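Local coordinates for lasso peptide isopeptidase AtxE2 (Asticcacaulis excentricus, PDB 5TXE), which hydrolyses the isopeptide bond of the lasso peptides astexin-2 and astexin-3, converting these threaded substrates into linear peptides, at residues A[40-44]-A[646-651]; A[91-95]-A[357-362]; A[117-121]-A[189-193]; A[178-182]-A[233-237]. The protein carries 1 engineered substitution. One frame throughout, in Å; residues are numbered along the deposited sequence.

In the fold
AtxE2 joins a beta-propeller to an alpha/beta-hydrolase domain, as in the prolyl oligopeptidase family. Interaction 1 ties the N-terminal helix to helix 643-662 of the hydrolase domain; there the side chain of Arg646 is about 10 Å from that of His638, the probable charge-relay histidine. The other three belong to the propeller. Interaction 2 connects its first and last sheets and, like interaction 4, is remote from the active site. Interaction 4 lies within the sheet of strands 173-178 to 240-243, and interaction 3 uses the helix inserted between two of its strands, with centres about 27 Å apart. In interaction 3, Asn121 hydrogen-bonds the bound astexin-3 peptide, and Trp116, which binds astexin-3, just precedes its first segment.

Interaction 1 (A[40-44]-A[646-651]); sequences PEVLV and RLAVYN
This is a helix-helix contact in the hydrolase part of the fold, between the N-terminal helix 40-44 and residues 646-651 of helix 643-662. Both segments have helical backbone angles; their axes approach to 9.7 Å and run roughly antiparallel, at 141°. CA atoms are nearest for Pro40-Tyr650 and Val44-Leu647, each 6.3 Å apart. Pro40, at the helix start where its missing NH costs little, packs CB against Leu647 CD1 (3.7 Å) and Tyr650 CB (4.0 Å). As in prolyl oligopeptidases, the chain's N-terminal segment thus joins the C-terminal hydrolase domain, some 600 residues later in sequence. Leu647 (t, p) reaches Val44 CG1 with CD1 (4.2 Å). The Tyr650 ring (chi1 m) enters beside Leu43, whose CD2 is 3.5 Å from CE2 of Tyr650, while Val44 CB lies 4.0 Å from that same CE2. The Tyr650 hydroxyl bonds Asp450 and accepts from a water (OH to water O 2.8 Å) that also donates weakly to Leu43 O (3.4 Å). Arg646 turns its guanidinium to backbone carbonyls, including Asp450 O.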
# COMPACT_ATOMS: atom_id res chain seq x y z
N PRO A 40 17.75 8.82 -7.64
CA PRO A 40 16.41 9.23 -7.16
C PRO A 40 15.55 9.92 -8.22
O PRO A 40 14.38 9.72 -8.26
CB PRO A 40 16.74 10.21 -6.04
CG PRO A 40 18.09 9.77 -5.56
CD PRO A 40 18.82 9.40 -6.82
N GLU A 41 16.18 10.68 -9.11
CA GLU A 41 15.51 11.37 -10.26
C GLU A 41 14.87 10.36 -11.21
O GLU A 41 13.78 10.57 -11.70
CB GLU A 41 16.50 12.33 -10.99
CG GLU A 41 16.85 13.66 -10.22
CD GLU A 41 17.77 13.48 -8.97
OE1 GLU A 41 18.56 12.46 -8.87
OE2 GLU A 41 17.71 14.36 -8.03
N VAL A 42 15.53 9.22 -11.43
CA VAL A 42 14.98 8.18 -12.27
C VAL A 42 13.83 7.47 -11.55
O VAL A 42 12.77 7.29 -12.11
CB VAL A 42 16.08 7.16 -12.70
CG1 VAL A 42 15.50 6.02 -13.55
CG2 VAL A 42 17.18 7.87 -13.49
N LEU A 43 14.04 7.12 -10.28
CA LEU A 43 13.06 6.34 -9.53
C LEU A 43 11.74 7.09 -9.37
O LEU A 43 10.66 6.53 -9.56
CB LEU A 43 13.62 6.00 -8.16
CG LEU A 43 12.72 5.20 -7.24
CD1 LEU A 43 12.41 3.85 -7.89
CD2 LEU A 43 13.36 5.00 -5.87
N VAL A 44 11.80 8.36 -9.00
CA VAL A 44 10.58 9.08 -8.75
C VAL A 44 9.75 9.22 -10.03
O VAL A 44 8.53 9.32 -9.97
CB VAL A 44 10.83 10.45 -8.08
CG1 VAL A 44 11.44 11.44 -9.05
CG2 VAL A 44 9.51 11.06 -7.60
N ARG A 646 8.51 13.79 -2.53
CA ARG A 646 9.08 12.44 -2.52
C ARG A 646 10.51 12.48 -2.93
O ARG A 646 11.36 11.85 -2.30
CB ARG A 646 8.29 11.53 -3.43
CG ARG A 646 8.91 10.12 -3.67
CD ARG A 646 7.87 9.10 -4.17
NE ARG A 646 7.05 8.64 -3.04
CZ ARG A 646 5.80 9.02 -2.78
NH1 ARG A 646 5.09 9.80 -3.62
NH2 ARG A 646 5.25 8.59 -1.66
N LEU A 647 10.83 13.24 -3.97
CA LEU A 647 12.20 13.32 -4.40
C LEU A 647 13.11 13.90 -3.34
O LEU A 647 14.23 13.46 -3.16
CB LEU A 647 12.29 14.15 -5.70
CG LEU A 647 13.72 14.35 -6.23
CD1 LEU A 647 14.37 13.02 -6.51
CD2 LEU A 647 13.74 15.18 -7.52
N ALA A 648 12.61 14.90 -2.62
CA ALA A 648 13.37 15.56 -1.58
C ALA A 648 13.56 14.61 -0.39
O ALA A 648 14.60 14.57 0.19
CB ALA A 648 12.63 16.79 -1.15
N VAL A 649 12.56 13.81 -0.09
CA VAL A 649 12.68 12.79 0.92
C VAL A 649 13.78 11.74 0.54
O VAL A 649 14.67 11.46 1.33
CB VAL A 649 11.35 12.08 1.12
CG1 VAL A 649 11.49 10.82 2.00
CG2 VAL A 649 10.40 13.03 1.82
N TYR A 650 13.68 11.20 -0.68
CA TYR A 650 14.69 10.29 -1.23
C TYR A 650 16.08 10.86 -1.04
O TYR A 650 16.98 10.19 -0.51
CB TYR A 650 14.51 10.08 -2.72
CG TYR A 650 13.38 9.19 -3.19
CD1 TYR A 650 12.58 8.44 -2.33
CD2 TYR A 650 13.14 9.06 -4.55
CE1 TYR A 650 11.54 7.63 -2.81
CE2 TYR A 650 12.15 8.22 -5.05
CZ TYR A 650 11.37 7.49 -4.19
OH TYR A 650 10.45 6.67 -4.76
N ASN A 651 16.28 12.10 -1.46
CA ASN A 651 17.63 12.68 -1.46
C ASN A 651 18.16 12.97 -0.08
O ASN A 651 19.34 12.75 0.18
CB ASN A 651 17.65 13.97 -2.24
CG ASN A 651 17.72 13.72 -3.73
OD1 ASN A 651 18.38 12.82 -4.17
ND2 ASN A 651 17.05 14.53 -4.50
O HOH W 1 8.67 6.36 -6.87

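Interaction 2 (A[91-95]-A[357-362]); sequences KATDG and QAKRLI
Lys91 and Ala92 end strand 83-92, with the Lys91 backbone paired to Val70. A type I turn runs from Ala92 to Gly95. Thr93 (-71/-14, chi1 p) makes most of the contact, its CA 7.9 Å from that of Ile362. Its carbonyl O accepts a very short hydrogen bond from Arg360 NH2 (2.5 Å), lying near the guanidinium plane. Its hydroxyl bonds Gly67 O, and its CG2 packs 4.3 Å from Ile362 CG1, so one small beta-branched residue serves both polar and apolar neighbours. Asp94 adds little; its carboxylate turns to Ala96 N. Gly95 closes the turn, its N 3.3 Å from Ala92 O, at 82/-2, where a CB would press on the preceding carbonyl.

Across from it, residues 357-360 form a type II' turn, the two-residue loop of a hairpin: Gln357 N to Arg360 O and Arg360 N to Gln357 O are both 2.9 Å. Arg360 NH1 also makes a very short bond to Gln357 OE1 (2.5 Å), so the guanidinium bonds both its own turn and Thr93. The contact joins the turn that follows strand 83-92 of the first propeller sheet to the hairpin of strands 350-357 and 360-367 in the last, where the ring of blades closes.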
# COMPACT_ATOMS: atom_id res chain seq x y z
N LYS A 91 -5.36 -0.56 -24.84
CA LYS A 91 -4.35 -1.37 -25.52
C LYS A 91 -4.99 -2.68 -26.01
O LYS A 91 -5.70 -3.35 -25.25
CB LYS A 91 -3.24 -1.68 -24.55
CG LYS A 91 -2.27 -2.75 -25.01
CD LYS A 91 -1.42 -2.27 -26.16
CE LYS A 91 -0.23 -3.20 -26.29
NZ LYS A 91 0.70 -2.76 -27.34
N ALA A 92 -4.77 -3.03 -27.27
CA ALA A 92 -5.34 -4.30 -27.82
C ALA A 92 -4.67 -5.45 -27.13
O ALA A 92 -3.44 -5.47 -27.00
CB ALA A 92 -5.12 -4.39 -29.32
N THR A 93 -5.46 -6.41 -26.68
CA THR A 93 -4.90 -7.54 -25.97
C THR A 93 -4.10 -8.47 -26.88
O THR A 93 -3.31 -9.24 -26.37
CB THR A 93 -5.95 -8.32 -25.22
OG1 THR A 93 -6.97 -8.72 -26.14
CG2 THR A 93 -6.58 -7.44 -24.20
N ASP A 94 -4.20 -8.36 -28.19
CA ASP A 94 -3.36 -9.22 -29.08
C ASP A 94 -1.92 -8.74 -29.25
O ASP A 94 -1.13 -9.40 -29.89
CB ASP A 94 -4.02 -9.42 -30.47
CG ASP A 94 -4.08 -8.15 -31.32
OD1 ASP A 94 -3.36 -7.16 -31.06
OD2 ASP A 94 -4.89 -8.15 -32.27
N GLY A 95 -1.58 -7.57 -28.73
CA GLY A 95 -0.20 -7.13 -28.80
C GLY A 95 0.23 -6.49 -30.10
O GLY A 95 1.35 -6.03 -30.20
N GLN A 357 -9.65 -13.45 -20.63
CA GLN A 357 -10.18 -13.48 -22.00
C GLN A 357 -9.85 -14.86 -22.61
O GLN A 357 -8.68 -15.15 -22.92
CB GLN A 357 -9.50 -12.41 -22.89
CG GLN A 357 -9.75 -12.58 -24.41
CD GLN A 357 -8.49 -12.40 -25.24
OE1 GLN A 357 -7.52 -13.15 -25.07
NE2 GLN A 357 -8.49 -11.43 -26.13
N ALA A 358 -10.89 -15.65 -22.84
CA ALA A 358 -10.77 -17.01 -23.34
C ALA A 358 -9.74 -17.81 -22.53
O ALA A 358 -9.96 -18.02 -21.33
CB ALA A 358 -10.42 -17.01 -24.82
N LYS A 359 -8.60 -18.16 -23.14
CA LYS A 359 -7.54 -18.91 -22.47
C LYS A 359 -6.27 -18.08 -22.15
O LYS A 359 -5.15 -18.62 -21.97
CB LYS A 359 -7.24 -20.15 -23.30
CG LYS A 359 -8.21 -21.26 -22.93
CD LYS A 359 -8.01 -22.46 -23.81
CE LYS A 359 -9.26 -23.33 -23.69
NZ LYS A 359 -9.26 -24.45 -24.66
N ARG A 360 -6.46 -16.77 -22.03
CA ARG A 360 -5.44 -15.92 -21.41
C ARG A 360 -5.98 -15.14 -20.20
O ARG A 360 -7.16 -14.80 -20.08
CB ARG A 360 -4.70 -15.02 -22.42
CG ARG A 360 -5.42 -14.77 -23.72
CD ARG A 360 -4.50 -14.94 -24.92
NE ARG A 360 -3.61 -13.79 -25.15
CZ ARG A 360 -4.01 -12.59 -25.57
NH1 ARG A 360 -5.30 -12.30 -25.79
NH2 ARG A 360 -3.10 -11.65 -25.75
N LEU A 361 -5.07 -14.88 -19.29
CA LEU A 361 -5.25 -13.95 -18.22
C LEU A 361 -4.50 -12.68 -18.64
O LEU A 361 -3.37 -12.75 -19.10
CB LEU A 361 -4.63 -14.56 -16.97
CG LEU A 361 -5.35 -14.42 -15.65
CD1 LEU A 361 -6.84 -14.68 -15.78
CD2 LEU A 361 -4.72 -15.37 -14.66
N ILE A 362 -5.14 -11.54 -18.51
CA ILE A 362 -4.45 -10.27 -18.62
C ILE A 362 -4.29 -9.68 -17.23
O ILE A 362 -5.29 -9.46 -16.54
CB ILE A 362 -5.24 -9.31 -19.50
CG1 ILE A 362 -5.17 -9.84 -20.94
CG2 ILE A 362 -4.57 -7.95 -19.59
CD1 ILE A 362 -6.25 -10.76 -21.38

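Interaction 3 (A[117-121]-A[189-193]); sequences GYARN and RPGFV
Residues 117-121 have no regular secondary structure, whereas 190-193 begin helix 190-202, with Arg189 at its N-cap and Pro190, whose ring suits the first turn, just after. Within that turn Phe192 N bonds Arg189 O at 2.9 Å. The contact joins a propeller loop leading from strand 100-104 to strand 133-134 with the helix that follows strand 183-188, beside the substrate-binding region: Asn121 hydrogen-bonds the bound peptide. The nearest CA pair is Ala119-Phe192, 7.5 Å. The carbonyl of Ala119 takes a good bond from Arg189 NH1 (2.9 Å to O) and a weak one from Arg189 NH2 (3.3 Å to O). Arg189 NE forms a salt bridge with Glu174, so the long side chain spans both partners. Phe192 (chi1 t) packs its ring edge, at CD2, against Ala119 CB (3.8 Å), and CE2 meets Arg120 CB (3.8 Å). Its CZ lies over one face of the Arg120 guanidinium. A water donates to Ala119 O (2.8 Å) and accepts weakly from Arg189 NH2 (3.0 Å).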
# COMPACT_ATOMS: atom_id res chain seq x y z
N GLY A 117 -16.27 5.14 12.71
CA GLY A 117 -17.50 5.89 12.87
C GLY A 117 -17.51 7.27 12.23
O GLY A 117 -18.56 7.97 12.28
N TYR A 118 -16.42 7.64 11.58
CA TYR A 118 -16.40 8.81 10.73
C TYR A 118 -16.83 8.45 9.31
O TYR A 118 -16.45 7.42 8.76
CB TYR A 118 -14.99 9.44 10.68
CG TYR A 118 -14.52 9.89 12.04
CD1 TYR A 118 -15.25 10.82 12.78
CD2 TYR A 118 -13.37 9.38 12.59
CE1 TYR A 118 -14.84 11.24 14.02
CE2 TYR A 118 -12.94 9.82 13.83
CZ TYR A 118 -13.69 10.74 14.56
OH TYR A 118 -13.32 11.18 15.82
N ALA A 119 -17.57 9.35 8.68
CA ALA A 119 -17.98 9.15 7.29
C ALA A 119 -16.81 9.21 6.28
O ALA A 119 -16.85 8.59 5.21
CB ALA A 119 -19.04 10.17 6.91
N ARG A 120 -15.75 9.92 6.65
CA ARG A 120 -14.58 9.97 5.83
C ARG A 120 -13.33 10.16 6.67
O ARG A 120 -13.12 11.21 7.18
CB ARG A 120 -14.68 11.15 4.89
CG ARG A 120 -13.55 11.15 3.88
CD ARG A 120 -13.85 12.02 2.71
NE ARG A 120 -13.52 13.40 3.04
CZ ARG A 120 -13.90 14.44 2.29
NH1 ARG A 120 -14.63 14.25 1.18
NH2 ARG A 120 -13.55 15.67 2.65
N ASN A 121 -12.50 9.14 6.82
CA ASN A 121 -11.33 9.23 7.66
C ASN A 121 -10.31 10.14 6.94
O ASN A 121 -10.45 10.41 5.76
CB ASN A 121 -10.77 7.81 7.89
CG ASN A 121 -9.77 7.72 9.06
OD1 ASN A 121 -9.81 8.52 10.00
ND2 ASN A 121 -8.86 6.73 8.98
N ARG A 189 -22.67 10.99 -1.87
CA ARG A 189 -23.21 11.31 -0.58
C ARG A 189 -23.51 12.78 -0.36
O ARG A 189 -22.80 13.47 0.36
CB ARG A 189 -22.27 10.77 0.51
CG ARG A 189 -22.16 9.23 0.50
CD ARG A 189 -21.26 8.64 1.57
NE ARG A 189 -19.90 9.12 1.42
CZ ARG A 189 -18.96 9.01 2.37
NH1 ARG A 189 -19.24 8.42 3.51
NH2 ARG A 189 -17.77 9.47 2.15
N PRO A 190 -24.63 13.25 -0.91
CA PRO A 190 -24.98 14.63 -0.67
C PRO A 190 -25.15 14.87 0.80
O PRO A 190 -24.97 15.99 1.26
CB PRO A 190 -26.33 14.79 -1.38
CG PRO A 190 -26.82 13.40 -1.63
CD PRO A 190 -25.58 12.60 -1.84
N GLY A 191 -25.53 13.85 1.57
CA GLY A 191 -25.67 14.05 3.04
C GLY A 191 -24.35 14.50 3.71
O GLY A 191 -24.35 15.11 4.77
N PHE A 192 -23.23 14.14 3.12
CA PHE A 192 -21.94 14.43 3.68
C PHE A 192 -21.73 15.92 3.53
O PHE A 192 -21.32 16.59 4.47
CB PHE A 192 -20.83 13.64 2.99
CG PHE A 192 -19.48 13.91 3.56
CD1 PHE A 192 -18.76 15.01 3.15
CD2 PHE A 192 -18.95 13.11 4.54
CE1 PHE A 192 -17.52 15.29 3.70
CE2 PHE A 192 -17.72 13.38 5.09
CZ PHE A 192 -16.98 14.46 4.68
N VAL A 193 -22.08 16.45 2.37
CA VAL A 193 -22.05 17.88 2.13
C VAL A 193 -22.96 18.68 3.06
O VAL A 193 -22.56 19.71 3.61
CB VAL A 193 -22.40 18.18 0.64
CG1 VAL A 193 -22.46 19.69 0.38
CG2 VAL A 193 -21.33 17.59 -0.27
O HOH W 2 -15.36 7.88 2.92

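Interaction 4 (A[178-182]-A[233-237]); sequences WLDDN and VLDLK
A beta-hairpin turn within one four-stranded antiparallel propeller sheet packs here against the end of a neighbouring strand: residues 178-182 connect strands 173-178 and 183-188, and 233-237 hold the last residues of strand 230-235 and the start of the turn after it. The chain turns a corner at Leu179, and Leu179 and Asp180 form a classic beta bulge facing Thr183. Asp180 (chi1 p) makes an Asx turn, its OD1 accepting from Asn182 N (2.8 Å); Asp235 (chi1 t) makes another, from OD1 to Lys237 N (3.0 Å). The backbones meet where Asn182 O accepts from Leu236 N at 2.8 Å; this CA pair is 5.2 Å apart, against 8.7 Å for Leu179-Val233. Leu179 CD1 touches Val233 CG2 (4.0 Å), and Leu236 CD1 reaches CZ3 of Trp178 (3.9 Å), whose NE1 bonds Arg133 O. The Asn182-Leu236 bond continues the antiparallel register of Leu184 with Leu234, so pairing persists into the turns, where aspartates satisfy backbone NH groups while apolar pairs, Leu179-Val233 and Trp178-Leu236, pack alongside.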
# COMPACT_ATOMS: atom_id res chain seq x y z
N TRP A 178 -22.40 1.60 -16.53
CA TRP A 178 -23.32 1.70 -17.65
C TRP A 178 -24.54 0.81 -17.41
O TRP A 178 -24.38 -0.34 -17.05
CB TRP A 178 -22.63 1.25 -18.91
CG TRP A 178 -21.44 2.06 -19.29
CD1 TRP A 178 -20.12 1.84 -18.94
CD2 TRP A 178 -21.44 3.21 -20.11
NE1 TRP A 178 -19.32 2.80 -19.52
CE2 TRP A 178 -20.11 3.65 -20.24
CE3 TRP A 178 -22.45 3.91 -20.80
CZ2 TRP A 178 -19.77 4.75 -20.98
CZ3 TRP A 178 -22.11 5.01 -21.52
CH2 TRP A 178 -20.77 5.42 -21.62
N LEU A 179 -25.74 1.36 -17.55
CA LEU A 179 -26.95 0.55 -17.62
C LEU A 179 -27.24 0.10 -19.08
O LEU A 179 -27.72 -1.01 -19.28
CB LEU A 179 -28.15 1.27 -17.04
CG LEU A 179 -28.10 1.60 -15.54
CD1 LEU A 179 -29.40 2.27 -15.07
CD2 LEU A 179 -27.85 0.34 -14.74
N ASP A 180 -26.92 0.93 -20.06
CA ASP A 180 -26.90 0.58 -21.47
C ASP A 180 -25.97 1.58 -22.15
O ASP A 180 -25.39 2.41 -21.47
CB ASP A 180 -28.32 0.57 -22.07
CG ASP A 180 -29.02 1.93 -22.01
OD1 ASP A 180 -28.39 2.97 -22.24
OD2 ASP A 180 -30.22 1.96 -21.69
N ASP A 181 -25.86 1.56 -23.47
CA ASP A 181 -24.94 2.47 -24.14
C ASP A 181 -25.11 3.99 -23.93
O ASP A 181 -24.18 4.74 -24.20
CB ASP A 181 -24.88 2.17 -25.63
CG ASP A 181 -24.17 0.87 -25.94
OD1 ASP A 181 -23.10 0.60 -25.33
OD2 ASP A 181 -24.68 0.13 -26.80
N ASN A 182 -26.28 4.41 -23.46
CA ASN A 182 -26.61 5.82 -23.30
C ASN A 182 -27.05 6.17 -21.90
O ASN A 182 -27.58 7.26 -21.68
CB ASN A 182 -27.78 6.17 -24.26
CG ASN A 182 -27.44 5.87 -25.70
OD1 ASN A 182 -26.56 6.53 -26.28
ND2 ASN A 182 -28.06 4.82 -26.26
N VAL A 233 -29.64 8.19 -11.98
CA VAL A 233 -29.40 7.72 -13.33
C VAL A 233 -29.45 8.88 -14.27
O VAL A 233 -30.36 9.70 -14.19
CB VAL A 233 -30.47 6.70 -13.77
CG1 VAL A 233 -30.23 6.27 -15.21
CG2 VAL A 233 -30.42 5.49 -12.87
N LEU A 234 -28.48 8.92 -15.18
CA LEU A 234 -28.42 9.94 -16.16
C LEU A 234 -28.56 9.34 -17.53
O LEU A 234 -27.79 8.47 -17.90
CB LEU A 234 -27.07 10.68 -16.09
CG LEU A 234 -26.96 11.70 -17.23
CD1 LEU A 234 -27.47 13.04 -16.79
CD2 LEU A 234 -25.53 11.86 -17.76
N ASP A 235 -29.49 9.87 -18.32
CA ASP A 235 -29.62 9.52 -19.76
C ASP A 235 -28.75 10.48 -20.55
O ASP A 235 -29.04 11.65 -20.63
CB ASP A 235 -31.10 9.65 -20.17
CG ASP A 235 -31.38 9.28 -21.65
OD1 ASP A 235 -30.45 9.12 -22.51
OD2 ASP A 235 -32.59 9.17 -21.93
N LEU A 236 -27.69 9.99 -21.14
CA LEU A 236 -26.76 10.86 -21.84
C LEU A 236 -27.33 11.49 -23.09
O LEU A 236 -26.81 12.46 -23.55
CB LEU A 236 -25.53 10.08 -22.24
CG LEU A 236 -24.62 9.61 -21.11
CD1 LEU A 236 -23.64 8.58 -21.65
CD2 LEU A 236 -23.87 10.77 -20.52
N LYS A 237 -28.38 10.93 -23.64
CA LYS A 237 -28.97 11.52 -24.83
C LYS A 237 -29.94 12.65 -24.53
O LYS A 237 -30.19 13.47 -25.38
CB LYS A 237 -29.70 10.47 -25.64
CG LYS A 237 -28.80 9.70 -26.59
CD LYS A 237 -29.51 8.44 -27.09
CE LYS A 237 -31.03 8.60 -27.21
NZ LYS A 237 -31.71 7.31 -27.46